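Local coordinates for protein putative adhesin (Parabacteroides distasonis, PDB 3LJY) that is of unproven function but probably acts in cell adhesion, as a lipoprotein-type surface protein whose chain winds into a solenoid of parallel beta strands, at residues D32-Q37 with M101-L106; V46-N51 with T78-K83; N97-V102 with L120-E125; E148-E153 with N168-D173; G186-Q191 with H205-L210. All coordinates share one frame; numbering follows the deposited sequence.

Contact 1 of 5, residues D32-Q37 with M101-L106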
# COMPACT_ATOMS: atom_id res chain seq x y z
N ASP A 32 -9.72 10.59 0.59
CA ASP A 32 -10.17 9.18 0.68
C ASP A 32 -10.40 8.63 -0.74
O ASP A 32 -11.34 9.00 -1.39
CB ASP A 32 -11.44 9.03 1.52
CG ASP A 32 -11.22 9.22 3.04
OD1 ASP A 32 -10.09 9.14 3.58
OD2 ASP A 32 -12.24 9.45 3.72
N PHE A 33 -9.52 7.75 -1.20
CA PHE A 33 -9.42 7.37 -2.63
C PHE A 33 -9.79 5.91 -2.81
O PHE A 33 -9.06 5.01 -2.42
CB PHE A 33 -7.99 7.64 -3.12
CG PHE A 33 -7.82 7.61 -4.62
CD1 PHE A 33 -7.94 6.44 -5.33
CD2 PHE A 33 -7.41 8.75 -5.29
CE1 PHE A 33 -7.76 6.42 -6.68
CE2 PHE A 33 -7.20 8.73 -6.64
CZ PHE A 33 -7.38 7.57 -7.34
N ASN A 34 -10.97 5.69 -3.36
CA ASN A 34 -11.55 4.37 -3.49
C ASN A 34 -11.38 3.84 -4.91
O ASN A 34 -11.77 4.49 -5.88
CB ASN A 34 -13.04 4.43 -3.06
CG ASN A 34 -13.19 4.62 -1.55
OD1 ASN A 34 -12.94 3.70 -0.80
ND2 ASN A 34 -13.60 5.81 -1.10
N TYR A 35 -10.78 2.66 -5.04
CA TYR A 35 -10.49 2.09 -6.35
C TYR A 35 -11.12 0.68 -6.46
O TYR A 35 -11.15 -0.10 -5.51
CB TYR A 35 -8.97 2.08 -6.64
CG TYR A 35 -8.62 1.26 -7.87
CD1 TYR A 35 -8.65 1.81 -9.14
CD2 TYR A 35 -8.31 -0.10 -7.76
CE1 TYR A 35 -8.39 1.06 -10.25
CE2 TYR A 35 -8.06 -0.86 -8.87
CZ TYR A 35 -8.10 -0.28 -10.11
OH TYR A 35 -7.86 -1.07 -11.21
N GLU A 36 -11.65 0.37 -7.64
CA GLU A 36 -12.05 -1.00 -7.95
C GLU A 36 -11.57 -1.42 -9.32
O GLU A 36 -11.55 -0.63 -10.25
CB GLU A 36 -13.55 -1.16 -7.88
CG GLU A 36 -14.03 -1.15 -6.43
CD GLU A 36 -15.54 -1.24 -6.29
OE1 GLU A 36 -16.21 -1.79 -7.18
OE2 GLU A 36 -16.03 -0.75 -5.24
N GLN A 37 -11.22 -2.69 -9.45
CA GLN A 37 -10.86 -3.25 -10.74
C GLN A 37 -12.11 -3.75 -11.43
O GLN A 37 -12.80 -4.63 -10.92
CB GLN A 37 -9.79 -4.34 -10.58
CG GLN A 37 -9.32 -4.92 -11.90
CD GLN A 37 -8.34 -6.05 -11.75
OE1 GLN A 37 -8.32 -6.74 -10.73
NE2 GLN A 37 -7.51 -6.24 -12.78
N MSE A 101 -7.70 3.03 -0.88
CA MSE A 101 -8.45 1.79 -0.60
C MSE A 101 -8.80 1.11 -1.88
O MSE A 101 -9.40 1.73 -2.73
CB MSE A 101 -9.72 2.11 0.18
CG MSE A 101 -9.39 2.65 1.54
SE MSE A 101 -10.76 3.57 2.49
CE MSE A 101 -10.80 5.19 1.44
N VAL A 102 -8.39 -0.15 -2.03
CA VAL A 102 -8.84 -1.03 -3.12
C VAL A 102 -9.95 -1.88 -2.55
O VAL A 102 -9.71 -2.64 -1.65
CB VAL A 102 -7.71 -1.87 -3.73
CG1 VAL A 102 -8.27 -2.92 -4.77
CG2 VAL A 102 -6.66 -0.95 -4.38
N ASN A 103 -11.16 -1.70 -3.08
CA ASN A 103 -12.37 -2.25 -2.50
C ASN A 103 -12.91 -3.45 -3.25
O ASN A 103 -13.97 -3.93 -2.89
CB ASN A 103 -13.48 -1.17 -2.45
CG ASN A 103 -13.11 -0.02 -1.57
OD1 ASN A 103 -12.59 -0.23 -0.48
ND2 ASN A 103 -13.32 1.19 -2.05
N SER A 104 -12.20 -3.90 -4.29
CA SER A 104 -12.57 -5.08 -5.05
C SER A 104 -11.42 -6.07 -4.94
O SER A 104 -10.34 -5.71 -4.54
CB SER A 104 -12.72 -4.73 -6.51
OG SER A 104 -11.44 -4.35 -7.00
N PRO A 105 -11.66 -7.34 -5.33
CA PRO A 105 -10.53 -8.19 -5.63
C PRO A 105 -9.63 -7.49 -6.62
O PRO A 105 -10.09 -6.63 -7.38
CB PRO A 105 -11.19 -9.41 -6.26
CG PRO A 105 -12.55 -9.44 -5.71
CD PRO A 105 -12.95 -8.04 -5.52
N LEU A 106 -8.34 -7.81 -6.57
CA LEU A 106 -7.37 -7.31 -7.55
C LEU A 106 -6.63 -8.50 -8.17
O LEU A 106 -6.05 -9.30 -7.45
CB LEU A 106 -6.39 -6.33 -6.90
CG LEU A 106 -5.35 -5.63 -7.80
CD1 LEU A 106 -5.97 -4.65 -8.76
CD2 LEU A 106 -4.31 -4.89 -6.95
O HOH W 1 -15.01 1.77 -4.43
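N34 and M101 stand next to each other on one face of a parallel strand pair in the beta-solenoid, where M101 N donates to F33 O (2.9 Å) and M101 O takes the N-H of Y35. From its CB outward, N34 crosses N103 at a slant: CB lies 3.4 Å from N103 ND2, and OD1 accepts a bond from that same nitrogen at 2.8 Å. This bond is nearly straight (164°) and lies in the N103 amide plane, yet the donor is tilted 25° from the N34 carbonyl plane. OD1 also meets the selenomethionine methyl, M101 CE, at 3.4 Å; the bend at chi3 (-72°) brings CE alongside the N34 amide. The far branch, ND2, makes a weak hydrogen bond to V82 O. N103 ND2 has a second acceptor, a water that donates to E36 OE2. On the opposite face Y35 CD2 packs against V102 CG2 (3.9 Å), and Y35 OH bonds S86. Past V102 the chain leaves the strand, and a side chain replaces the backbone acceptor: S104 OG receives the N-H of Q37 at 3.0 Å and itself donates to P105 O.

Contact 2 of 5, residues V46-N51 with T78-K83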
# COMPACT_ATOMS: atom_id res chain seq x y z
N VAL A 46 -16.13 12.48 -7.65
CA VAL A 46 -15.53 13.27 -6.58
C VAL A 46 -16.61 13.87 -5.68
O VAL A 46 -17.51 14.56 -6.15
CB VAL A 46 -14.61 14.36 -7.15
CG1 VAL A 46 -14.21 15.38 -6.06
CG2 VAL A 46 -13.37 13.70 -7.83
N THR A 47 -16.52 13.59 -4.38
CA THR A 47 -17.34 14.24 -3.37
C THR A 47 -16.44 15.20 -2.59
O THR A 47 -15.46 14.80 -1.98
CB THR A 47 -18.04 13.21 -2.43
OG1 THR A 47 -18.81 12.28 -3.22
CG2 THR A 47 -18.97 13.90 -1.40
N VAL A 48 -16.77 16.48 -2.63
CA VAL A 48 -15.97 17.49 -1.96
C VAL A 48 -16.89 18.68 -1.70
O VAL A 48 -18.02 18.70 -2.17
CB VAL A 48 -14.70 17.87 -2.80
CG1 VAL A 48 -15.08 18.71 -4.00
CG2 VAL A 48 -13.66 18.59 -1.93
N ASP A 49 -16.40 19.67 -0.94
CA ASP A 49 -17.15 20.89 -0.72
C ASP A 49 -17.61 21.42 -2.06
O ASP A 49 -16.81 21.54 -2.99
CB ASP A 49 -16.29 21.95 -0.03
CG ASP A 49 -15.89 21.56 1.37
OD1 ASP A 49 -15.14 20.60 1.51
OD2 ASP A 49 -16.31 22.23 2.33
N GLN A 50 -18.89 21.74 -2.13
CA GLN A 50 -19.59 22.13 -3.35
C GLN A 50 -18.91 23.29 -4.12
O GLN A 50 -18.79 23.25 -5.34
CB GLN A 50 -21.03 22.48 -2.90
CG GLN A 50 -21.95 23.11 -3.88
CD GLN A 50 -23.25 23.55 -3.21
OE1 GLN A 50 -23.24 24.30 -2.22
NE2 GLN A 50 -24.37 23.08 -3.74
N ASN A 51 -18.47 24.32 -3.38
CA ASN A 51 -17.72 25.45 -3.95
C ASN A 51 -16.30 25.11 -4.47
O ASN A 51 -15.71 25.93 -5.19
CB ASN A 51 -17.62 26.61 -2.94
CG ASN A 51 -16.85 26.25 -1.66
OD1 ASN A 51 -17.11 25.22 -1.04
ND2 ASN A 51 -15.92 27.10 -1.24
N THR A 78 -13.78 20.08 3.93
CA THR A 78 -14.41 19.17 4.87
C THR A 78 -13.96 17.75 4.57
O THR A 78 -13.50 17.04 5.46
CB THR A 78 -15.93 19.29 4.78
OG1 THR A 78 -16.28 20.67 4.67
CG2 THR A 78 -16.60 18.67 6.00
N LYS A 79 -14.10 17.33 3.33
CA LYS A 79 -13.74 15.99 2.93
C LYS A 79 -13.50 16.01 1.44
O LYS A 79 -13.99 16.90 0.76
CB LYS A 79 -14.83 14.99 3.31
CG LYS A 79 -14.32 13.59 3.64
CD LYS A 79 -14.03 13.41 5.11
CE LYS A 79 -13.31 12.10 5.36
NZ LYS A 79 -13.07 11.94 6.85
N PHE A 80 -12.70 15.08 0.95
CA PHE A 80 -12.40 14.91 -0.47
C PHE A 80 -12.40 13.41 -0.72
O PHE A 80 -11.45 12.72 -0.35
CB PHE A 80 -11.01 15.49 -0.78
CG PHE A 80 -10.71 15.70 -2.26
CD1 PHE A 80 -11.09 14.78 -3.22
CD2 PHE A 80 -9.99 16.80 -2.66
CE1 PHE A 80 -10.76 14.98 -4.57
CE2 PHE A 80 -9.66 17.00 -4.00
CZ PHE A 80 -10.04 16.09 -4.95
N ILE A 81 -13.48 12.90 -1.33
CA ILE A 81 -13.65 11.44 -1.55
C ILE A 81 -13.64 11.16 -3.03
O ILE A 81 -14.40 11.75 -3.74
CB ILE A 81 -15.00 10.91 -0.96
CG1 ILE A 81 -15.16 11.28 0.52
CG2 ILE A 81 -15.09 9.40 -1.11
CD1 ILE A 81 -16.55 10.95 1.09
N VAL A 82 -12.74 10.28 -3.47
CA VAL A 82 -12.70 9.81 -4.86
C VAL A 82 -13.20 8.35 -4.95
O VAL A 82 -12.94 7.55 -4.05
CB VAL A 82 -11.25 9.87 -5.45
CG1 VAL A 82 -11.24 9.24 -6.81
CG2 VAL A 82 -10.76 11.29 -5.50
N LYS A 83 -13.94 8.06 -6.02
CA LYS A 83 -14.39 6.71 -6.36
C LYS A 83 -14.20 6.49 -7.87
O LYS A 83 -14.81 7.19 -8.68
CB LYS A 83 -15.86 6.54 -6.00
CG LYS A 83 -16.36 5.13 -6.09
CD LYS A 83 -17.86 5.13 -6.10
CE LYS A 83 -18.43 3.76 -5.97
NZ LYS A 83 -17.97 3.02 -7.10
O HOH W 2 -17.06 10.53 -4.60
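D49 holds T78 with both carboxylate oxygens. OD1 takes the backbone N-H of T78 on its syn lone pair (D49 OD1 to T78 N, 2.8 Å), while the T78 hydroxyl donates to D49 OD2, also on the syn side but 23° out of the carboxylate plane. With CG beside its own backbone N (chi1 -66°), D49 turns its carboxylate across the gap to T78. OD2 has a further donor in G10 N, so a buried acid is met by three hydrogen bonds, which would probably favour its ionised form. Farther along, T47 and I81 form an antiparallel hydrogen-bonded pair: T47 N to I81 O is 2.9 Å and I81 N to T47 O is 2.8 Å, both close to straight. A water bridges T47 OG1 and I81 O on the side-chain face of this pair, where T47 CB also approaches I81 CB.

The other face is apolar. V46 CG1 reaches F80 CE1 at 3.8 Å, and V48 CG2 comes within 4.1 Å of F80 CG, both oblique to the ring; V46 CG2 lies 4.2 Å from V82 CG2. The F80 ring also meets that of F69. Segments 46-49 and 80-83 run antiparallel (169°), with axes 4.7 Å apart at closest approach. Strand 43-49 also pairs antiparallel with strand 12-18, and strand 80-86 pairs in parallel with strand 32-37.

Contact 3 of 5, residues N97-V102 with L120-E125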
# COMPACT_ATOMS: atom_id res chain seq x y z
N ASN A 97 -1.50 12.78 3.13
CA ASN A 97 -2.15 11.99 4.15
C ASN A 97 -3.23 11.16 3.51
O ASN A 97 -4.33 11.05 4.06
CB ASN A 97 -2.68 12.93 5.24
CG ASN A 97 -2.21 12.52 6.60
OD1 ASN A 97 -2.42 11.37 7.02
ND2 ASN A 97 -1.54 13.42 7.29
N ALA A 98 -2.95 10.63 2.32
CA ALA A 98 -3.98 9.99 1.51
C ALA A 98 -4.34 8.66 2.14
O ALA A 98 -3.51 8.06 2.81
CB ALA A 98 -3.53 9.81 0.09
N ASN A 99 -5.60 8.25 1.95
CA ASN A 99 -6.09 6.94 2.37
C ASN A 99 -6.53 6.21 1.11
O ASN A 99 -7.60 6.52 0.52
CB ASN A 99 -7.24 7.11 3.37
CG ASN A 99 -7.73 5.80 3.93
OD1 ASN A 99 -7.11 4.76 3.79
ND2 ASN A 99 -8.88 5.86 4.58
N PHE A 100 -5.66 5.31 0.64
CA PHE A 100 -5.87 4.63 -0.61
C PHE A 100 -6.50 3.25 -0.36
O PHE A 100 -5.94 2.43 0.32
CB PHE A 100 -4.55 4.51 -1.38
CG PHE A 100 -4.68 3.83 -2.72
CD1 PHE A 100 -5.31 4.46 -3.78
CD2 PHE A 100 -4.18 2.57 -2.93
CE1 PHE A 100 -5.45 3.84 -5.01
CE2 PHE A 100 -4.31 1.95 -4.16
CZ PHE A 100 -4.95 2.58 -5.20
N MSE A 101 -7.70 3.03 -0.88
CA MSE A 101 -8.45 1.79 -0.60
C MSE A 101 -8.80 1.11 -1.88
O MSE A 101 -9.40 1.73 -2.73
CB MSE A 101 -9.72 2.11 0.18
CG MSE A 101 -9.39 2.65 1.54
SE MSE A 101 -10.76 3.57 2.49
CE MSE A 101 -10.80 5.19 1.44
N VAL A 102 -8.39 -0.15 -2.03
CA VAL A 102 -8.84 -1.03 -3.12
C VAL A 102 -9.95 -1.88 -2.55
O VAL A 102 -9.71 -2.64 -1.65
CB VAL A 102 -7.71 -1.87 -3.73
CG1 VAL A 102 -8.27 -2.92 -4.77
CG2 VAL A 102 -6.66 -0.95 -4.38
N LEU A 120 -2.00 5.87 4.22
CA LEU A 120 -2.52 4.56 4.53
C LEU A 120 -2.88 3.92 3.18
O LEU A 120 -3.46 4.57 2.32
CB LEU A 120 -3.76 4.69 5.44
CG LEU A 120 -4.53 3.41 5.78
CD1 LEU A 120 -3.58 2.31 6.36
CD2 LEU A 120 -5.67 3.68 6.73
N VAL A 121 -2.51 2.66 2.99
CA VAL A 121 -3.03 1.83 1.90
C VAL A 121 -3.80 0.64 2.51
O VAL A 121 -3.31 0.02 3.43
CB VAL A 121 -1.91 1.33 1.01
CG1 VAL A 121 -2.39 0.21 0.06
CG2 VAL A 121 -1.22 2.51 0.30
N GLN A 122 -5.00 0.37 1.98
CA GLN A 122 -5.83 -0.79 2.38
C GLN A 122 -6.26 -1.62 1.17
O GLN A 122 -7.08 -1.16 0.40
CB GLN A 122 -7.08 -0.32 3.11
CG GLN A 122 -6.80 0.78 4.14
CD GLN A 122 -7.99 1.08 5.02
OE1 GLN A 122 -8.58 0.17 5.59
NE2 GLN A 122 -8.34 2.36 5.14
N LEU A 123 -5.69 -2.81 0.99
CA LEU A 123 -6.16 -3.75 -0.03
C LEU A 123 -7.05 -4.73 0.65
O LEU A 123 -6.57 -5.65 1.32
CB LEU A 123 -5.02 -4.46 -0.77
CG LEU A 123 -3.88 -3.51 -1.19
CD1 LEU A 123 -2.67 -4.27 -1.77
CD2 LEU A 123 -4.35 -2.40 -2.15
N LYS A 124 -8.36 -4.53 0.46
CA LYS A 124 -9.39 -5.11 1.32
C LYS A 124 -9.85 -6.48 0.89
O LYS A 124 -10.31 -7.24 1.72
CB LYS A 124 -10.61 -4.19 1.39
CG LYS A 124 -10.34 -2.98 2.18
CD LYS A 124 -11.48 -2.02 2.03
CE LYS A 124 -11.26 -0.77 2.86
NZ LYS A 124 -12.21 0.32 2.40
N GLU A 125 -9.76 -6.78 -0.40
CA GLU A 125 -10.20 -8.07 -0.94
C GLU A 125 -9.01 -8.81 -1.53
O GLU A 125 -7.92 -8.24 -1.67
CB GLU A 125 -11.27 -7.89 -2.04
CG GLU A 125 -12.46 -7.02 -1.66
CD GLU A 125 -13.29 -7.59 -0.50
OE1 GLU A 125 -13.34 -8.83 -0.31
OE2 GLU A 125 -13.89 -6.77 0.25
O HOH W 3 -10.27 4.12 6.58
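The amides of N99 and Q122 lie almost in one plane, 9° apart, and are joined edge to edge: Q122 NE2 donates to N99 OD1 at 3.0 Å, in the carbonyl plane and on a lone pair. The bond is nearly straight. A water accepts from both N99 ND2 and Q122 NE2, bridging the two amides. With CG anti to the backbone N (chi1 -176°), N99 lies alongside L120, whose CD2 comes within 3.4 Å of N99 OD1. On the opposite face of the strands, the F100 ring presents its edge to V121, where F100 CD2 lies 4.2 Å from V121 CG1.

K124 extends back across the amide-bearing face, its NZ coming 3.6 Å from M101 SE and bonding N103 OD1. V102 CG2 and L123 CD2 make a close apolar contact (3.5 Å) on the F100 face. Beneath the side chains the backbones are in regular parallel register, N99 with L120 through V102 with L123, and five main-chain hydrogen bonds connect the two segments, from A98 to K124. The axes of segments 99-102 and 120-123 are 4.7 Å apart at closest approach and diverge by only 8°, as expected of successive solenoid turns. Strand 99-102 is flanked by strand 32-37, and strand 120-123 by strand 141-144; the F100 side chain packs on A92 and V94 of strand 91-94.

Contact 4 of 5, residues E148-E153 with N168-D173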
# COMPACT_ATOMS: atom_id res chain seq x y z
N GLU A 148 -2.73 -13.88 -2.69
CA GLU A 148 -2.33 -15.16 -3.30
C GLU A 148 -1.38 -14.82 -4.46
O GLU A 148 -1.78 -14.30 -5.48
CB GLU A 148 -3.53 -15.99 -3.77
CG GLU A 148 -4.59 -16.29 -2.70
CD GLU A 148 -4.19 -17.36 -1.63
OE1 GLU A 148 -3.26 -18.19 -1.83
OE2 GLU A 148 -4.87 -17.38 -0.58
N ALA A 149 -0.09 -15.09 -4.25
CA ALA A 149 0.96 -14.54 -5.11
C ALA A 149 2.05 -15.55 -5.41
O ALA A 149 2.24 -16.52 -4.67
CB ALA A 149 1.59 -13.25 -4.48
N ASP A 150 2.77 -15.31 -6.50
CA ASP A 150 4.00 -16.02 -6.77
C ASP A 150 5.14 -15.42 -5.94
O ASP A 150 5.96 -16.14 -5.36
CB ASP A 150 4.31 -16.00 -8.28
CG ASP A 150 3.33 -16.85 -9.10
OD1 ASP A 150 3.13 -18.01 -8.68
OD2 ASP A 150 2.77 -16.41 -10.15
N LYS A 151 5.17 -14.09 -5.87
CA LYS A 151 6.23 -13.34 -5.19
C LYS A 151 5.68 -12.17 -4.43
O LYS A 151 4.81 -11.44 -4.92
CB LYS A 151 7.26 -12.86 -6.22
CG LYS A 151 8.43 -12.02 -5.69
CD LYS A 151 9.24 -12.72 -4.57
CE LYS A 151 10.73 -12.44 -4.66
NZ LYS A 151 11.07 -11.06 -4.29
N ILE A 152 6.16 -12.02 -3.19
CA ILE A 152 5.89 -10.87 -2.32
C ILE A 152 7.22 -10.17 -2.01
O ILE A 152 8.22 -10.81 -1.68
CB ILE A 152 5.19 -11.28 -0.98
CG1 ILE A 152 5.05 -10.07 0.00
CG2 ILE A 152 5.92 -12.43 -0.31
CD1 ILE A 152 4.07 -8.97 -0.47
N GLU A 153 7.24 -8.86 -2.21
CA GLU A 153 8.34 -8.00 -1.80
C GLU A 153 7.82 -6.90 -0.88
O GLU A 153 6.86 -6.23 -1.23
CB GLU A 153 8.98 -7.37 -3.01
CG GLU A 153 9.87 -8.31 -3.73
CD GLU A 153 10.62 -7.65 -4.87
OE1 GLU A 153 10.84 -6.40 -4.80
OE2 GLU A 153 10.99 -8.40 -5.84
N ASN A 168 -1.11 -16.79 0.72
CA ASN A 168 0.08 -17.53 0.31
C ASN A 168 0.91 -16.69 -0.65
O ASN A 168 0.37 -15.97 -1.46
CB ASN A 168 -0.28 -18.84 -0.42
CG ASN A 168 -1.12 -19.79 0.42
OD1 ASN A 168 -0.60 -20.59 1.22
ND2 ASN A 168 -2.42 -19.71 0.24
N ALA A 169 2.24 -16.79 -0.53
CA ALA A 169 3.18 -16.29 -1.56
C ALA A 169 4.25 -17.33 -1.75
O ALA A 169 4.87 -17.71 -0.79
CB ALA A 169 3.83 -14.92 -1.14
N LYS A 170 4.51 -17.77 -2.97
CA LYS A 170 5.52 -18.81 -3.19
C LYS A 170 6.95 -18.43 -2.73
O LYS A 170 7.71 -19.28 -2.24
CB LYS A 170 5.56 -19.21 -4.65
CG LYS A 170 4.43 -20.03 -5.08
CD LYS A 170 4.54 -20.37 -6.54
CE LYS A 170 3.15 -20.67 -7.12
NZ LYS A 170 2.38 -21.69 -6.32
N GLU A 171 7.31 -17.17 -2.94
CA GLU A 171 8.61 -16.64 -2.53
C GLU A 171 8.42 -15.27 -1.92
O GLU A 171 7.47 -14.58 -2.26
CB GLU A 171 9.55 -16.50 -3.72
CG GLU A 171 9.80 -17.76 -4.46
CD GLU A 171 10.97 -17.66 -5.42
OE1 GLU A 171 11.47 -16.54 -5.70
OE2 GLU A 171 11.41 -18.74 -5.87
N GLY A 172 9.34 -14.87 -1.06
CA GLY A 172 9.23 -13.58 -0.38
C GLY A 172 10.57 -12.98 -0.05
O GLY A 172 11.45 -13.68 0.31
N ASP A 173 10.69 -11.66 -0.21
CA ASP A 173 11.85 -10.87 0.19
C ASP A 173 11.34 -9.72 1.06
O ASP A 173 10.70 -8.80 0.54
CB ASP A 173 12.60 -10.31 -1.04
CG ASP A 173 13.48 -11.35 -1.75
OD1 ASP A 173 13.97 -12.28 -1.09
OD2 ASP A 173 13.69 -11.22 -2.98
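K151 starts with CG anti to its backbone N (chi1 178°), then bends at chi2, chi3 and chi4, and this coiling brings NZ to E153 OE2, a salt bridge within its own segment that meets the oxygen on the anti side. In the one of two D173 conformers described here, K151 NZ also lies 2.9 Å from D173 OD2, a salt bridge across the segments that approaches from above the carboxylate plane, 51° out of it. E153 OE2 is paired with K131 as well, and D173 OD1, in this conformer, with S193, so the network probably reaches the adjoining turns. Its alternating charges would be expected to offset the repulsion between the two acids.

At the other end, E148 bends at chi2 (-73°) so that OE1 accepts from N168 ND2 at 2.7 Å. This bond uses the syn lone pair of OE1 and lies close to the N168 amide plane; OE2 has its own donor in H146. Between these polar ends, I152 CG2 sits 3.4 Å from A169 CB, and G172 takes the place opposite I152 with no side chain.

Both segments turn a corner, at D150 and at K170-E171, and remain paired through it: E171 N donates to D150 O (3.0 Å), followed by I152 N to E171 O. Matched corners between two faces whose strands run parallel here are characteristic of a beta-solenoid, in this case consecutive turns of the solenoid of this putative adhesin.

Contact 5 of 5, residues G186-Q191 with H205-L210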
# COMPACT_ATOMS: atom_id res chain seq x y z
N GLY A 186 0.31 -14.37 9.15
CA GLY A 186 -0.73 -15.05 8.40
C GLY A 186 -0.44 -15.32 6.92
O GLY A 186 -1.18 -16.05 6.23
N LEU A 187 0.63 -14.72 6.39
CA LEU A 187 1.08 -15.05 5.03
C LEU A 187 2.13 -16.18 5.03
O LEU A 187 3.29 -16.00 5.41
CB LEU A 187 1.67 -13.81 4.36
CG LEU A 187 2.05 -13.92 2.87
CD1 LEU A 187 0.85 -14.07 2.03
CD2 LEU A 187 2.87 -12.72 2.46
N ALA A 188 1.70 -17.33 4.52
CA ALA A 188 2.51 -18.52 4.42
C ALA A 188 3.42 -18.40 3.23
O ALA A 188 2.95 -18.31 2.10
CB ALA A 188 1.57 -19.74 4.26
N VAL A 189 4.73 -18.40 3.46
CA VAL A 189 5.72 -18.31 2.38
C VAL A 189 6.69 -19.45 2.43
O VAL A 189 7.47 -19.54 3.34
CB VAL A 189 6.52 -16.99 2.46
CG1 VAL A 189 7.58 -16.94 1.32
CG2 VAL A 189 5.58 -15.77 2.45
N PRO A 190 6.67 -20.35 1.43
CA PRO A 190 7.69 -21.42 1.43
C PRO A 190 9.16 -20.98 1.41
O PRO A 190 9.97 -21.48 2.20
CB PRO A 190 7.34 -22.22 0.18
CG PRO A 190 5.83 -21.94 -0.04
CD PRO A 190 5.71 -20.50 0.32
N GLN A 191 9.53 -20.08 0.51
CA GLN A 191 10.92 -19.63 0.38
C GLN A 191 11.04 -18.16 0.77
O GLN A 191 10.74 -17.27 -0.04
CB GLN A 191 11.43 -19.82 -1.06
CG GLN A 191 11.24 -21.22 -1.65
CD GLN A 191 11.90 -22.29 -0.84
OE1 GLN A 191 13.00 -22.09 -0.30
NE2 GLN A 191 11.24 -23.42 -0.71
N HIS A 205 5.97 -16.00 8.47
CA HIS A 205 5.61 -17.41 8.42
C HIS A 205 6.28 -18.06 7.19
O HIS A 205 5.93 -17.80 6.06
CB HIS A 205 4.09 -17.58 8.44
CG HIS A 205 3.63 -19.00 8.40
ND1 HIS A 205 2.36 -19.37 8.04
CD2 HIS A 205 4.30 -20.15 8.63
CE1 HIS A 205 2.26 -20.68 8.07
NE2 HIS A 205 3.42 -21.19 8.42
N ALA A 206 7.30 -18.88 7.44
CA ALA A 206 8.01 -19.62 6.38
C ALA A 206 7.62 -21.09 6.52
O ALA A 206 7.51 -21.58 7.64
CB ALA A 206 9.54 -19.44 6.49
N THR A 207 7.38 -21.77 5.41
CA THR A 207 6.87 -23.15 5.46
C THR A 207 7.84 -24.16 4.84
O THR A 207 7.53 -25.33 4.73
CB THR A 207 5.46 -23.30 4.80
OG1 THR A 207 5.51 -22.83 3.45
CG2 THR A 207 4.39 -22.51 5.56
N ASP A 208 9.03 -23.71 4.47
CA ASP A 208 10.05 -24.62 3.94
C ASP A 208 11.47 -24.11 4.30
O ASP A 208 12.23 -24.81 4.95
CB ASP A 208 9.89 -24.83 2.43
CG ASP A 208 10.89 -25.87 1.87
OD1 ASP A 208 11.27 -26.84 2.57
OD2 ASP A 208 11.32 -25.71 0.71
N ASN A 209 11.79 -22.89 3.92
CA ASN A 209 13.12 -22.33 4.15
C ASN A 209 13.08 -20.88 4.51
O ASN A 209 12.49 -20.10 3.78
CB ASN A 209 13.92 -22.44 2.86
CG ASN A 209 14.65 -23.72 2.76
OD1 ASN A 209 14.25 -24.61 1.99
ND2 ASN A 209 15.70 -23.86 3.54
N LEU A 210 13.72 -20.51 5.62
CA LEU A 210 13.83 -19.10 6.03
C LEU A 210 15.29 -18.66 6.07
O LEU A 210 16.11 -19.29 6.70
CB LEU A 210 13.15 -18.85 7.40
CG LEU A 210 13.34 -17.48 8.08
CD1 LEU A 210 12.66 -16.36 7.29
CD2 LEU A 210 12.86 -17.55 9.53
O HOH W 4 5.05 -14.11 6.16
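Q191 NE2 donates to D208 OD2 at 2.7 Å, the shortest hydrogen bond across this corner of the beta-solenoid, where a beta bulge interrupts the parallel pairing. The carboxylate oxygen is met on its anti side and lies close to the amide plane of Q191, yet the two flat groups are turned 82° apart. The bend at chi2 (-58°) folds Q191 back along D208, and its other branch, OE1, comes 3.3 Å from N209 CB.

The bulge shows in the register: V189 pairs with A206, but Q191 pairs with N209, so the 205-210 segment carries one extra residue. V189 N donates to H205 O (2.9 Å) and T207 N to V189 O. The latter bond arrives from 50° above the carbonyl plane, a bent approach next to the bulge. N209 N to P190 O is nearly straight.

P190, whose ring nitrogen has no hydrogen to give, lies alongside T207, with CG 3.6 Å from T207 OG1. H205 extends with CG anti to its backbone N and sets its imidazole obliquely by A188, the nearest approach of the ring being H205 ND1 to A188 CA at 3.7 Å. Strand 167-169 flanks A188 and V189 on one side, while strand 219-223 lies beyond H205. At the start of the pairing, a water donates to L187 O (2.7 Å) and accepts from H205 N.

Overall arrangement
Along the solenoid the order is contact 2, 1, 3, then 4 and 5. Contacts 1 and 3 share M101 and V102, so strand 99-102 is paired on both edges and their centres lie only about 7 Å apart. Contact 2 joins contact 1 through D32 O to V82 N and N34 N to V82 O, each 2.8 Å and probably hydrogen-bonded; here antiparallel pairing gives way to the parallel solenoid. Contacts 4 and 5, centres about 9 Å apart, are adjoining corners linked by G172 N to Q191 O (3.0 Å), a probable hydrogen bond. Contacts 2 and 5 lie about 43 Å apart, centre to centre, on opposite sides of the chain's centre.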